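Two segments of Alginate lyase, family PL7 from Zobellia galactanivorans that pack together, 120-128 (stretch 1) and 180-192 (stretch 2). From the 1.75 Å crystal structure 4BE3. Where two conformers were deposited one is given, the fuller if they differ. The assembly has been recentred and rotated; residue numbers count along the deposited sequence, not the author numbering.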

# COMPACT_ATOMS: atom_id res chain seq x y z
N PRO A 120 5.96 -11.42 11.05
CA PRO A 120 6.20 -12.39 10.05
C PRO A 120 7.75 -12.59 9.78
O PRO A 120 8.13 -13.71 9.30
CB PRO A 120 5.52 -11.74 8.76
CG PRO A 120 4.38 -11.02 9.45
CD PRO A 120 4.99 -10.37 10.69
N ILE A 121 8.54 -11.54 9.98
CA ILE A 121 10.03 -11.81 9.83
C ILE A 121 10.80 -10.85 10.64
O ILE A 121 10.49 -9.65 10.76
CB ILE A 121 10.52 -11.73 8.36
CG1 ILE A 121 12.04 -11.93 8.33
CG2 ILE A 121 10.19 -10.36 7.67
CD1 ILE A 121 12.63 -12.15 6.93
N LYS A 122 11.91 -11.40 11.27
CA LYS A 122 12.87 -10.51 11.91
C LYS A 122 14.24 -11.10 11.39
O LYS A 122 14.43 -12.36 11.43
CB LYS A 122 12.90 -10.66 13.45
CG LYS A 122 11.66 -9.93 14.02
CD LYS A 122 11.79 -9.86 15.60
CE LYS A 122 11.68 -11.28 16.22
NZ LYS A 122 10.45 -12.12 15.99
N ILE A 123 15.06 -10.25 10.83
CA ILE A 123 16.42 -10.72 10.35
C ILE A 123 17.38 -10.28 11.47
O ILE A 123 17.49 -9.10 11.86
CB ILE A 123 16.79 -10.01 9.04
CG1 ILE A 123 15.71 -10.40 7.97
CG2 ILE A 123 18.19 -10.34 8.61
CD1 ILE A 123 15.96 -9.50 6.65
N PHE A 124 18.20 -11.29 11.89
CA PHE A 124 19.16 -11.06 13.00
C PHE A 124 20.59 -11.16 12.50
O PHE A 124 20.88 -11.97 11.59
CB PHE A 124 19.02 -12.27 13.97
CG PHE A 124 17.77 -12.29 14.81
CD1 PHE A 124 16.49 -12.63 14.28
CD2 PHE A 124 17.93 -12.03 16.22
CE1 PHE A 124 15.35 -12.70 15.10
CE2 PHE A 124 16.78 -12.18 17.02
CZ PHE A 124 15.54 -12.46 16.51
N TYR A 125 21.47 -10.49 13.25
CA TYR A 125 22.93 -10.75 13.12
C TYR A 125 23.28 -11.06 14.61
O TYR A 125 22.94 -10.28 15.51
CB TYR A 125 23.66 -9.49 12.61
CG TYR A 125 25.17 -9.69 12.75
CD1 TYR A 125 25.85 -9.43 13.96
CD2 TYR A 125 25.89 -10.18 11.66
CE1 TYR A 125 27.22 -9.63 14.02
CE2 TYR A 125 27.30 -10.33 11.69
CZ TYR A 125 27.90 -10.10 12.91
OH TYR A 125 29.28 -10.37 12.99
N LYS A 126 23.96 -12.22 14.83
CA LYS A 126 24.35 -12.59 16.21
C LYS A 126 25.86 -12.99 16.20
O LYS A 126 26.31 -13.74 15.29
CB LYS A 126 23.50 -13.76 16.56
CG LYS A 126 23.92 -14.34 18.01
CD LYS A 126 22.89 -15.43 18.34
CE LYS A 126 23.42 -16.20 19.62
NZ LYS A 126 22.42 -17.30 19.97
N LYS A 127 26.61 -12.49 17.19
CA LYS A 127 28.06 -12.86 17.16
C LYS A 127 28.45 -13.02 18.63
O LYS A 127 28.31 -12.14 19.43
CB LYS A 127 28.92 -11.78 16.45
CG LYS A 127 30.40 -12.28 16.34
CD LYS A 127 31.35 -11.18 15.90
CE LYS A 127 31.64 -10.22 17.01
NZ LYS A 127 32.32 -10.89 18.24
N PHE A 128 28.96 -14.23 18.96
CA PHE A 128 29.47 -14.41 20.34
C PHE A 128 30.70 -13.59 20.65
O PHE A 128 31.50 -13.22 19.77
CB PHE A 128 29.83 -15.91 20.49
CG PHE A 128 28.56 -16.82 20.45
CD1 PHE A 128 27.78 -16.96 21.64
CD2 PHE A 128 28.17 -17.43 19.26
CE1 PHE A 128 26.65 -17.79 21.64
CE2 PHE A 128 26.97 -18.23 19.23
CZ PHE A 128 26.17 -18.39 20.40
N GLY A 180 30.38 -17.71 8.55
CA GLY A 180 29.66 -16.46 8.96
C GLY A 180 30.19 -15.13 8.43
O GLY A 180 31.06 -15.06 7.53
N ILE A 181 29.71 -14.07 9.07
CA ILE A 181 29.86 -12.67 8.55
C ILE A 181 30.50 -11.91 9.70
O ILE A 181 30.00 -11.94 10.80
CB ILE A 181 28.45 -12.07 8.19
CG1 ILE A 181 27.76 -12.95 7.11
CG2 ILE A 181 28.69 -10.57 7.80
CD1 ILE A 181 28.47 -13.06 5.74
N ALA A 182 31.62 -11.23 9.41
CA ALA A 182 32.37 -10.43 10.43
C ALA A 182 31.65 -9.09 10.77
O ALA A 182 30.88 -8.56 9.95
CB ALA A 182 33.83 -10.15 9.86
N LEU A 183 31.92 -8.53 11.92
CA LEU A 183 31.59 -7.09 12.10
C LEU A 183 32.25 -6.30 11.06
O LEU A 183 33.42 -6.56 10.69
CB LEU A 183 32.07 -6.57 13.50
CG LEU A 183 31.40 -7.33 14.68
CD1 LEU A 183 31.99 -6.75 15.94
CD2 LEU A 183 29.83 -7.13 14.64
N GLY A 184 31.51 -5.32 10.50
CA GLY A 184 32.15 -4.42 9.55
C GLY A 184 32.13 -5.04 8.15
O GLY A 184 32.65 -4.41 7.19
N GLU A 185 31.53 -6.22 7.99
CA GLU A 185 31.46 -6.87 6.66
C GLU A 185 30.09 -6.59 6.00
O GLU A 185 29.05 -6.90 6.59
CB GLU A 185 31.63 -8.38 6.78
CG GLU A 185 31.66 -9.07 5.42
CD GLU A 185 32.10 -10.55 5.48
OE1 GLU A 185 32.25 -11.14 6.60
OE2 GLU A 185 32.42 -11.10 4.42
N GLU A 186 30.08 -6.01 4.78
CA GLU A 186 28.83 -5.66 4.11
C GLU A 186 27.99 -6.85 3.74
O GLU A 186 28.50 -7.82 3.19
CB GLU A 186 29.17 -4.89 2.81
CG GLU A 186 29.74 -3.56 3.15
CD GLU A 186 29.83 -2.53 1.99
OE1 GLU A 186 28.98 -2.48 1.12
OE2 GLU A 186 30.76 -1.71 2.05
N PHE A 187 26.65 -6.77 3.95
CA PHE A 187 25.77 -7.76 3.30
C PHE A 187 24.43 -7.03 2.97
O PHE A 187 24.22 -5.89 3.45
CB PHE A 187 25.51 -9.01 4.23
CG PHE A 187 24.88 -8.69 5.56
CD1 PHE A 187 25.70 -8.26 6.60
CD2 PHE A 187 23.50 -8.84 5.73
CE1 PHE A 187 25.13 -8.02 7.89
CE2 PHE A 187 22.91 -8.61 7.02
CZ PHE A 187 23.73 -8.23 8.10
N SER A 188 23.66 -7.68 2.10
CA SER A 188 22.38 -7.13 1.65
C SER A 188 21.27 -8.11 1.99
O SER A 188 21.50 -9.30 1.92
CB SER A 188 22.48 -6.99 0.10
OG SER A 188 23.51 -5.95 -0.07
N TYR A 189 20.03 -7.62 2.18
CA TYR A 189 18.88 -8.44 2.23
C TYR A 189 17.81 -7.74 1.36
O TYR A 189 17.82 -6.49 1.14
CB TYR A 189 18.40 -8.70 3.67
CG TYR A 189 17.97 -7.52 4.44
CD1 TYR A 189 16.65 -6.95 4.18
CD2 TYR A 189 18.67 -7.08 5.54
CE1 TYR A 189 16.14 -5.87 4.96
CE2 TYR A 189 18.18 -5.96 6.35
CZ TYR A 189 16.90 -5.38 6.01
OH TYR A 189 16.48 -4.37 6.86
N GLU A 190 16.93 -8.57 0.89
CA GLU A 190 15.67 -8.08 0.31
C GLU A 190 14.55 -8.88 0.84
O GLU A 190 14.62 -10.15 0.83
CB GLU A 190 15.76 -8.31 -1.23
CG GLU A 190 14.44 -7.85 -1.97
CD GLU A 190 14.55 -8.06 -3.47
OE1 GLU A 190 15.22 -7.32 -4.17
OE2 GLU A 190 14.06 -9.14 -3.94
N ILE A 191 13.49 -8.19 1.31
CA ILE A 191 12.29 -8.88 1.72
C ILE A 191 11.22 -8.43 0.64
O ILE A 191 10.88 -7.25 0.63
CB ILE A 191 11.77 -8.40 3.03
CG1 ILE A 191 12.94 -8.59 4.11
CG2 ILE A 191 10.42 -9.18 3.44
CD1 ILE A 191 12.55 -7.91 5.47
N ASN A 192 10.83 -9.38 -0.20
CA ASN A 192 9.86 -9.07 -1.31
C ASN A 192 8.58 -9.81 -1.09
O ASN A 192 8.52 -11.07 -1.25
CB ASN A 192 10.59 -9.52 -2.60
CG ASN A 192 9.64 -9.43 -3.82
OD1 ASN A 192 8.69 -8.63 -3.74
ND2 ASN A 192 9.81 -10.26 -4.84

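Strand 121-126 and strand 187-192 run almost exactly antiparallel, with 173° between their N-to-C directions, but their axes come no closer than 10.3 Å. That spacing is too wide for backbone pairing, and no main-chain hydrogen bond links the two stretches; they meet through side chains, as two layers of a sandwich do. The CA register supports this reading, with I121 opposite I191 at 8.9 Å (CA to CA) and I123 opposite Y189 at 8.8 Å (CA to CA). Together the stretches bury 451 Å², both sides summed.

P120 lies out of reach, so the contact begins at I121. From here the strand alternates: the CA-to-CB bonds of I121, I123 and Y125 point toward stretch 2, those of K122 and F124 away from it. I121, with both chi angles t, places CG2 4.1 Å from CD1 of I191, a plain apolar contact between branched aliphatic chains. K122, whose CA-to-CB bond points away, makes no contact with stretch 2.

I123 fills the middle of the strand-to-strand contact. In its m, t rotamer, I123 brings CD1 to 3.9 Å from I191 CD1 and 3.6 Å from Y189 CG. The second contact is a CH-pi interaction, since I123 CD1 lies 3.6 Å from the centroid of the Y189 ring and only 17° off the ring normal. A slim terminal methyl suits this place because it can settle directly over the aromatic face. Y189 adopts chi1 p, and its hydroxyl is satisfied elsewhere in the structure.

F124 again faces away, and Y125 then makes the largest contribution from either stretch, with 100 Å² covered. Its chi1 is t, and the ring reaches across to the segment before strand 187-192. Y125 OH donates a hydrogen bond to I181 O at 2.8 Å, the sole hydrogen bond between the stretches, with the carbonyl oxygen at the ring edge, near its plane. L183 N is also near, 3.4 Å from Y125 OH, but the angle is too poor for a hydrogen bond. Tyrosine suits this site by joining an apolar ring to a polar tip: Y125 CE1 meets L183 CD2 at 3.7 Å, Y125 CE2 meets I181 CB at 4.1 Å, and Y125 CD2 approaches F187 CE1 more loosely at 4.4 Å.

The loop receiving this ring is organised by a type II turn from A182 to E185, closed by E185 N to A182 O at 3.1 Å and reinforced by A182 N donating to E185 OE1 at 2.9 Å. G184, at phi/psi 85/2, has a backbone conformation in which a CB would jam against the preceding carbonyl oxygen.

K126 is out of reach. K127 points toward stretch 2 again and uses its aliphatic portion: K127 CE packs 3.6 Å from L183 CD1, while K127 NZ donates to F128 O at 2.9 Å. The long lysine chain can thus cover a leucine methyl while its charged end remains hydrogen-bonded. F128, beyond reach, ends the walk.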